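Local coordinates for protein 5-Carboxyvanillate Decarboxylase (Novosphingobium aromaticivorans, PDB 4QRN) that probably catalyses, as a manganese-dependent carboxy-lyase of the amidohydrolase superfamily, the removal of a carboxyl group from 5-carboxyvanillate, at residues A[36-42]-A[103-109]; A[133-137]-A[171-175]. All coordinates share one frame; numbering follows the deposited sequence.

Interaction 1 of 2, residues A[36-42]-A[103-109]. With MN (manganese (II) ion), chain E.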
ATOM      1  N   LEU A  36     -18.071  17.920 -19.189  1.00  7.81           N
ATOM      2  CA  LEU A  36     -18.917  16.794 -18.822  1.00  8.06           C
ATOM      3  C   LEU A  36     -18.271  16.058 -17.665  1.00  7.41           C
ATOM      4  O   LEU A  36     -17.040  16.070 -17.531  1.00  8.01           O
ATOM      5  CB  LEU A  36     -19.074  15.823 -19.992  1.00  9.20           C
ATOM      6  CG  LEU A  36     -19.710  16.382 -21.250  1.00 11.08           C
ATOM      7  CD1 LEU A  36     -19.731  15.297 -22.325  1.00 13.32           C
ATOM      8  CD2 LEU A  36     -21.115  16.898 -20.983  1.00 12.03           C
ATOM      9  N   ARG A  37     -19.081  15.421 -16.830  1.00  6.56           N
ATOM     10  CA  ARG A  37     -18.559  14.543 -15.790  1.00  6.70           C
ATOM     11  C   ARG A  37     -18.666  13.106 -16.300  1.00  6.76           C
ATOM     12  O   ARG A  37     -19.779  12.578 -16.422  1.00  7.10           O
ATOM     13  CB  ARG A  37     -19.300  14.713 -14.477  1.00  7.22           C
ATOM     14  CG  ARG A  37     -19.272  16.145 -13.942  1.00  7.59           C
ATOM     15  CD  ARG A  37     -19.817  16.216 -12.535  1.00  7.43           C
ATOM     16  NE  ARG A  37     -20.029  17.567 -12.032  1.00  7.62           N
ATOM     17  CZ  ARG A  37     -21.097  18.310 -12.298  1.00  7.41           C
ATOM     18  NH1 ARG A  37     -22.059  17.851 -13.099  1.00  7.56           N
ATOM     19  NH2 ARG A  37     -21.198  19.514 -11.736  1.00  8.51           N
ATOM     20  N   ILE A  38     -17.519  12.502 -16.605  1.00  6.52           N
ATOM     21  CA  ILE A  38     -17.448  11.125 -17.087  1.00  7.10           C
ATOM     22  C   ILE A  38     -16.852  10.275 -15.967  1.00  6.69           C
ATOM     23  O   ILE A  38     -15.683  10.465 -15.595  1.00  7.41           O
ATOM     24  CB  ILE A  38     -16.617  11.019 -18.377  1.00  7.53           C
ATOM     25  CG1 ILE A  38     -17.233  11.935 -19.466  1.00  7.99           C
ATOM     26  CG2 ILE A  38     -16.530   9.558 -18.813  1.00  8.04           C
ATOM     27  CD1 ILE A  38     -16.505  11.919 -20.803  1.00  8.82           C
ATOM     28  N   ALA A  39     -17.657   9.377 -15.405  1.00  6.52           N
ATOM     29  CA  ALA A  39     -17.234   8.545 -14.291  1.00  6.79           C
ATOM     30  C   ALA A  39     -16.686   7.227 -14.843  1.00  6.73           C
ATOM     31  O   ALA A  39     -17.399   6.501 -15.519  1.00  7.19           O
ATOM     32  CB  ALA A  39     -18.415   8.301 -13.371  1.00  7.46           C
ATOM     33  N   THR A  40     -15.415   6.936 -14.552  1.00  7.19           N
ATOM     34  CA  THR A  40     -14.707   5.870 -15.248  1.00  7.71           C
ATOM     35  C   THR A  40     -14.509   4.549 -14.487  1.00  7.74           C
ATOM     36  O   THR A  40     -13.776   3.696 -14.996  1.00  9.46           O
ATOM     37  CB  THR A  40     -13.342   6.369 -15.724  1.00  7.56           C
ATOM     38  OG1 THR A  40     -12.557   6.782 -14.596  1.00  7.68           O
ATOM     39  CG2 THR A  40     -13.476   7.521 -16.716  1.00  8.15           C
ATOM     40  N   GLU A  41     -15.180   4.333 -13.344  1.00  7.62           N
ATOM     41  CA  GLU A  41     -15.060   3.047 -12.657  1.00  7.67           C
ATOM     42  C   GLU A  41     -16.378   2.677 -11.967  1.00  8.00           C
ATOM     43  O   GLU A  41     -16.474   2.635 -10.746  1.00  9.29           O
ATOM     44  CB  GLU A  41     -13.916   3.017 -11.644  1.00  7.86           C
ATOM     45  CG  GLU A  41     -13.574   1.565 -11.211  1.00  8.44           C
ATOM     46  CD  GLU A  41     -12.767   1.501  -9.929  1.00  8.18           C
ATOM     47  OE1 GLU A  41     -11.629   1.992  -9.931  1.00  8.18           O
ATOM     48  OE2 GLU A  41     -13.252   0.957  -8.899  1.00  9.90           O
ATOM     49  N   GLU A  42     -17.394   2.379 -12.763  1.00  7.05           N
ATOM     50  CA  GLU A  42     -18.775   2.269 -12.273  1.00  7.06           C
ATOM     51  C   GLU A  42     -19.230   0.826 -12.436  1.00  6.94           C
ATOM     52  O   GLU A  42     -18.946   0.187 -13.439  1.00  8.76           O
ATOM     53  CB  GLU A  42     -19.648   3.266 -13.039  1.00  7.87           C
ATOM     54  CG  GLU A  42     -18.962   4.642 -13.196  1.00  7.89           C
ATOM     55  CD  GLU A  42     -18.491   5.232 -11.869  1.00  7.37           C
ATOM     56  OE1 GLU A  42     -19.321   5.309 -10.940  1.00  7.78           O
ATOM     57  OE2 GLU A  42     -17.273   5.599 -11.745  1.00  8.60           O
ATOM     58  N   GLY A 103     -25.149  14.802 -11.381  1.00  7.97           N
ATOM     59  CA  GLY A 103     -24.522  15.479 -12.496  1.00  8.52           C
ATOM     60  C   GLY A 103     -23.561  14.632 -13.317  1.00  7.55           C
ATOM     61  O   GLY A 103     -22.687  15.189 -13.985  1.00  7.90           O
ATOM     62  N   ILE A 104     -23.711  13.308 -13.260  1.00  7.31           N
ATOM     63  CA  ILE A 104     -22.831  12.423 -13.996  1.00  7.30           C
ATOM     64  C   ILE A 104     -23.375  12.219 -15.407  1.00  7.44           C
ATOM     65  O   ILE A 104     -24.457  11.662 -15.609  1.00  8.11           O
ATOM     66  CB  ILE A 104     -22.626  11.078 -13.268  1.00  7.65           C
ATOM     67  CG1 ILE A 104     -22.056  11.302 -11.859  1.00  7.91           C
ATOM     68  CG2 ILE A 104     -21.747  10.160 -14.115  1.00  7.89           C
ATOM     69  CD1 ILE A 104     -20.795  12.159 -11.794  1.00  8.33           C
ATOM     70  N   ASP A 105     -22.632  12.716 -16.391  1.00  7.38           N
ATOM     71  CA  ASP A 105     -23.059  12.649 -17.792  1.00  7.54           C
ATOM     72  C   ASP A 105     -22.899  11.265 -18.394  1.00  7.52           C
ATOM     73  O   ASP A 105     -23.775  10.817 -19.135  1.00  8.51           O
ATOM     74  CB  ASP A 105     -22.289  13.697 -18.594  1.00  8.04           C
ATOM     75  CG  ASP A 105     -22.646  15.088 -18.157  1.00  7.96           C
ATOM     76  OD1 ASP A 105     -23.795  15.502 -18.454  1.00  8.91           O
ATOM     77  OD2 ASP A 105     -21.817  15.757 -17.491  1.00  7.86           O
ATOM     78  N   LYS A 106     -21.777  10.603 -18.123  1.00  7.30           N
ATOM     79  CA  LYS A 106     -21.526   9.281 -18.678  0.62  7.64           C
ATOM     80  C   LYS A 106     -20.867   8.431 -17.626  1.00  7.74           C
ATOM     81  O   LYS A 106     -20.104   8.940 -16.791  1.00  7.75           O
ATOM     82  CB  LYS A 106     -20.614   9.360 -19.904  0.62  8.74           C
ATOM     83  CG  LYS A 106     -21.163  10.248 -21.019  0.62  9.80           C
ATOM     84  CD  LYS A 106     -20.345  10.127 -22.291  0.62 10.58           C
ATOM     85  CE  LYS A 106     -20.912  11.035 -23.380  0.62 11.66           C
ATOM     86  NZ  LYS A 106     -20.226  10.841 -24.681  0.62 12.14           N
ATOM     87  N   ALA A 107     -21.161   7.133 -17.686  1.00  7.44           N
ATOM     88  CA  ALA A 107     -20.579   6.143 -16.792  1.00  7.69           C
ATOM     89  C   ALA A 107     -19.954   5.040 -17.627  1.00  7.49           C
ATOM     90  O   ALA A 107     -20.603   4.518 -18.547  1.00  8.70           O
ATOM     91  CB  ALA A 107     -21.650   5.577 -15.884  1.00  8.86           C
ATOM     92  N   ILE A 108     -18.731   4.664 -17.279  1.00  7.25           N
ATOM     93  CA  ILE A 108     -18.060   3.520 -17.877  1.00  7.32           C
ATOM     94  C   ILE A 108     -18.265   2.348 -16.940  1.00  7.28           C
ATOM     95  O   ILE A 108     -17.815   2.363 -15.792  1.00  7.78           O
ATOM     96  CB  ILE A 108     -16.583   3.814 -18.138  1.00  8.69           C
ATOM     97  CG1 ILE A 108     -16.488   5.140 -18.938  1.00 10.58           C
ATOM     98  CG2 ILE A 108     -15.933   2.621 -18.824  1.00 10.55           C
ATOM     99  CD1 ILE A 108     -15.136   5.467 -19.513  1.00 12.05           C
ATOM    100  N   LEU A 109     -19.011   1.362 -17.441  1.00  7.39           N
ATOM    101  CA  LEU A 109     -19.591   0.296 -16.631  1.00  7.53           C
ATOM    102  C   LEU A 109     -18.848  -1.013 -16.806  1.00  6.74           C
ATOM    103  O   LEU A 109     -18.483  -1.398 -17.926  1.00  7.75           O
ATOM    104  CB  LEU A 109     -21.026   0.042 -17.082  1.00  8.61           C
ATOM    105  CG  LEU A 109     -21.959   1.224 -16.908  1.00 10.95           C
ATOM    106  CD1 LEU A 109     -23.238   1.013 -17.725  1.00 13.35           C
ATOM    107  CD2 LEU A 109     -22.315   1.429 -15.465  1.00 12.06           C
TER
HETATM  108 MN    MN E 401     -14.763  -0.288  -8.001  0.73  7.98          MN
HETATM  109  O   HOH W   1     -16.197  -0.205  -9.656  1.00 10.09           O
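The carbonyl oxygen R37 O accepts two backbone N-H groups at once, D105 N at 2.9 Å and K106 N at a longer 3.3 Å. In return D105 OD2 takes the N-H of R37 at 2.8 Å through its anti lone pair, nearly straight at 167°, so the N-H and the C=O of R37 are both bonded to D105, one through the carboxylate and one through the backbone. The R37 chain, extended from CG to NE, lies along G103 O and brings NH1 to it at 2.9 Å, the oxygen near the guanidinium plane; NH2 forms a salt bridge with D350. A parallel ladder follows, A39 N to K106 O (2.8 Å) and I108 N to A39 O, while T40 CG2 and I108 CD1 meet side by side at 3.8 Å. A beta bulge between A39 and E42 shifts the register by one, and E42 N then reaches I108 O. The bent E42 side chain returns OE2 to E41 N (2.9 Å). E41 OE2 binds manganese at 2.2 Å, alongside H210 and D336, and OE1 is hydrogen-bonded to Y208 OH and S311 OG. The first barrel strand thus delivers a metal ligand, as in amidohydrolase-superfamily (beta/alpha)8 barrels.

Interaction 2 of 2, residues A[133-137]-A[171-175]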
ATOM      1  N   ASN A 133     -21.878  -9.745 -20.682  1.00  8.42           N
ATOM      2  CA  ASN A 133     -21.439  -8.840 -21.725  1.00  8.75           C
ATOM      3  C   ASN A 133     -22.605  -8.457 -22.634  1.00  8.61           C
ATOM      4  O   ASN A 133     -22.763  -7.288 -23.004  1.00  8.55           O
ATOM      5  CB  ASN A 133     -20.293  -9.475 -22.508  1.00  8.55           C
ATOM      6  CG  ASN A 133     -18.985  -9.440 -21.738  1.00  8.32           C
ATOM      7  OD1 ASN A 133     -18.798  -8.596 -20.855  1.00  8.57           O
ATOM      8  ND2 ASN A 133     -18.075 -10.324 -22.079  1.00  8.80           N
ATOM      9  N   ASP A 134     -23.443  -9.425 -23.015  1.00  9.05           N
ATOM     10  CA  ASP A 134     -24.582  -9.103 -23.842  1.00  9.86           C
ATOM     11  C   ASP A 134     -25.578  -8.193 -23.097  1.00  9.67           C
ATOM     12  O   ASP A 134     -26.155  -7.286 -23.701  1.00 10.27           O
ATOM     13  CB  ASP A 134     -25.276 -10.390 -24.299  1.00 10.61           C
ATOM     14  CG  ASP A 134     -24.467 -11.171 -25.317  1.00 11.94           C
ATOM     15  OD1 ASP A 134     -23.521 -10.606 -25.910  1.00 13.33           O
ATOM     16  OD2 ASP A 134     -24.800 -12.357 -25.539  1.00 13.99           O
ATOM     17  N   THR A 135     -25.793  -8.444 -21.809  1.00  9.94           N
ATOM     18  CA  THR A 135     -26.675  -7.608 -21.009  1.00  9.83           C
ATOM     19  C   THR A 135     -26.163  -6.165 -20.959  1.00  9.69           C
ATOM     20  O   THR A 135     -26.925  -5.211 -21.142  1.00 10.07           O
ATOM     21  CB  THR A 135     -26.805  -8.209 -19.611  1.00 10.81           C
ATOM     22  OG1 THR A 135     -27.495  -9.458 -19.719  1.00 12.42           O
ATOM     23  CG2 THR A 135     -27.550  -7.268 -18.651  1.00 11.94           C
ATOM     24  N   LEU A 136     -24.864  -6.012 -20.733  1.00  9.11           N
ATOM     25  CA  LEU A 136     -24.257  -4.677 -20.725  1.00  9.17           C
ATOM     26  C   LEU A 136     -24.395  -4.010 -22.092  1.00  9.17           C
ATOM     27  O   LEU A 136     -24.735  -2.822 -22.184  1.00  9.28           O
ATOM     28  CB  LEU A 136     -22.795  -4.803 -20.331  1.00  9.13           C
ATOM     29  CG  LEU A 136     -21.992  -3.497 -20.343  1.00  9.56           C
ATOM     30  CD1 LEU A 136     -22.630  -2.422 -19.462  1.00 10.24           C
ATOM     31  CD2 LEU A 136     -20.568  -3.786 -19.932  1.00 10.08           C
ATOM     32  N   ALA A 137     -24.115  -4.750 -23.161  1.00  9.01           N
ATOM     33  CA  ALA A 137     -24.203  -4.180 -24.501  1.00  9.86           C
ATOM     34  C   ALA A 137     -25.632  -3.710 -24.784  1.00 10.06           C
ATOM     35  O   ALA A 137     -25.830  -2.649 -25.406  1.00 10.37           O
ATOM     36  CB  ALA A 137     -23.767  -5.196 -25.530  1.00 11.39           C
ATOM     37  N   GLU A 171     -18.207  -6.151 -32.028  1.00 13.98           N
ATOM     38  CA  GLU A 171     -19.638  -6.385 -32.077  1.00 13.89           C
ATOM     39  C   GLU A 171     -20.430  -5.636 -31.015  1.00 12.72           C
ATOM     40  O   GLU A 171     -21.582  -5.252 -31.270  1.00 14.84           O
ATOM     41  CB  GLU A 171     -19.897  -7.883 -31.978  1.00 18.00           C
ATOM     42  CG  GLU A 171     -19.213  -8.656 -33.114  1.00 23.35           C
ATOM     43  CD  GLU A 171     -19.452 -10.150 -33.061  1.00 28.28           C
ATOM     44  OE1 GLU A 171     -20.565 -10.561 -32.670  1.00 30.05           O
ATOM     45  OE2 GLU A 171     -18.524 -10.913 -33.417  1.00 30.27           O
ATOM     46  N   LEU A 172     -19.840  -5.421 -29.838  1.00 11.51           N
ATOM     47  CA  LEU A 172     -20.616  -4.899 -28.711  1.00 10.92           C
ATOM     48  C   LEU A 172     -20.368  -3.422 -28.423  1.00 10.76           C
ATOM     49  O   LEU A 172     -21.050  -2.846 -27.577  1.00 12.30           O
ATOM     50  CB  LEU A 172     -20.332  -5.702 -27.440  1.00 10.83           C
ATOM     51  CG  LEU A 172     -20.597  -7.211 -27.561  1.00 11.18           C
ATOM     52  CD1 LEU A 172     -20.390  -7.875 -26.217  1.00 11.58           C
ATOM     53  CD2 LEU A 172     -22.000  -7.532 -28.093  1.00 12.63           C
ATOM     54  N   GLY A 173     -19.386  -2.820 -29.083  1.00 10.63           N
ATOM     55  CA  GLY A 173     -19.105  -1.410 -28.889  1.00 11.12           C
ATOM     56  C   GLY A 173     -18.373  -1.097 -27.582  1.00  9.64           C
ATOM     57  O   GLY A 173     -18.345   0.072 -27.168  1.00 10.26           O
ATOM     58  N   PHE A 174     -17.767  -2.099 -26.954  1.00  8.95           N
ATOM     59  CA  PHE A 174     -17.049  -1.860 -25.716  1.00  8.54           C
ATOM     60  C   PHE A 174     -15.729  -1.163 -25.985  1.00  8.12           C
ATOM     61  O   PHE A 174     -15.180  -1.221 -27.092  1.00  9.24           O
ATOM     62  CB  PHE A 174     -16.784  -3.169 -24.994  1.00  8.68           C
ATOM     63  CG  PHE A 174     -18.019  -3.868 -24.465  1.00  9.04           C
ATOM     64  CD1 PHE A 174     -19.267  -3.247 -24.385  1.00  9.91           C
ATOM     65  CD2 PHE A 174     -17.898  -5.170 -24.015  1.00  9.64           C
ATOM     66  CE1 PHE A 174     -20.362  -3.916 -23.860  1.00 10.67           C
ATOM     67  CE2 PHE A 174     -18.992  -5.854 -23.485  1.00 10.50           C
ATOM     68  CZ  PHE A 174     -20.234  -5.223 -23.423  1.00 11.28           C
ATOM     69  N   LYS A 175     -15.204  -0.519 -24.944  1.00  7.93           N
ATOM     70  CA  LYS A 175     -14.010   0.326 -25.067  1.00  8.33           C
ATOM     71  C   LYS A 175     -12.770  -0.305 -24.457  1.00  8.54           C
ATOM     72  O   LYS A 175     -11.678   0.251 -24.546  1.00  9.35           O
ATOM     73  CB  LYS A 175     -14.298   1.698 -24.453  1.00  9.43           C
ATOM     74  CG  LYS A 175     -15.407   2.436 -25.183  1.00 10.53           C
ATOM     75  CD  LYS A 175     -15.096   2.704 -26.645  1.00 11.92           C
ATOM     76  CE  LYS A 175     -16.174   3.561 -27.276  1.00 14.02           C
ATOM     77  NZ  LYS A 175     -15.786   3.922 -28.659  1.00 15.91           N
TER
HETATM   78  O   HOH W   2     -24.034  -1.801 -27.293  1.00 27.58           O
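The F174 ring meets the helical turn 133-137 edge-first, beside L172. Its tip, CZ, points at the backbone oxygen N133 O, 3.3 Å away and near the ring plane, so the electropositive rim of the ring faces a carbonyl that already accepts the helical N-H of A137. The N133 amide is turned 71° from the ring plane, with OD1 3.8 Å from CE2; its ND2 is bonded to E164 and to T152 O, which should fix the amide's rotation. One face of F174 is covered by L172, whose CB stands 3.9 Å above the ring centre. From the side of the ring plane opposite L172 CB, L136 approaches obliquely: CG is anti to the backbone N (chi1 177°), a torsion that carries CD2 to 3.8 Å from CZ. A137 sits against F174 CE1, its CA oblique to the ring at 3.9 Å and its CB at 4.0 Å. The methyls of L172 divide between helix residues, CD1 beside N133 CB and CD2 against A137 CB at 3.9 Å. D134 OD1 skirts both methyls and makes a salt bridge with R167. No direct hydrogen bond crosses the contact, but a water donates to A137 O at 2.7 Å and to L172 O. Here an aromatic and a leucine from the connection after helix 158-170 pack against the helix before it, 122-142, in the helical layer round the (beta/alpha)8 barrel of the amidohydrolase fold.

In the fold
Interactions 1 and 2 lie in series along the chain, their centres about 17 Å apart. Strand 106-111, the middle strand of the three-stranded parallel sheet in interaction 1, leads into helix 122-142, which supplies one side of interaction 2. The two meet directly where L109 O packs against L136 CD2 at 3.8 Å. The chain then adds strand 147-149 to the sheet, and helix 158-170, whose exit loop at 171-175 leads to strand 177-179 of the five-stranded sheet; both sheets are parts of one barrel. Interaction 1 thus belongs to the barrel wall, whose strands in both sheets lead to the manganese ligands, whereas interaction 2 is helix-layer packing, with L136 about 14 Å from the metal.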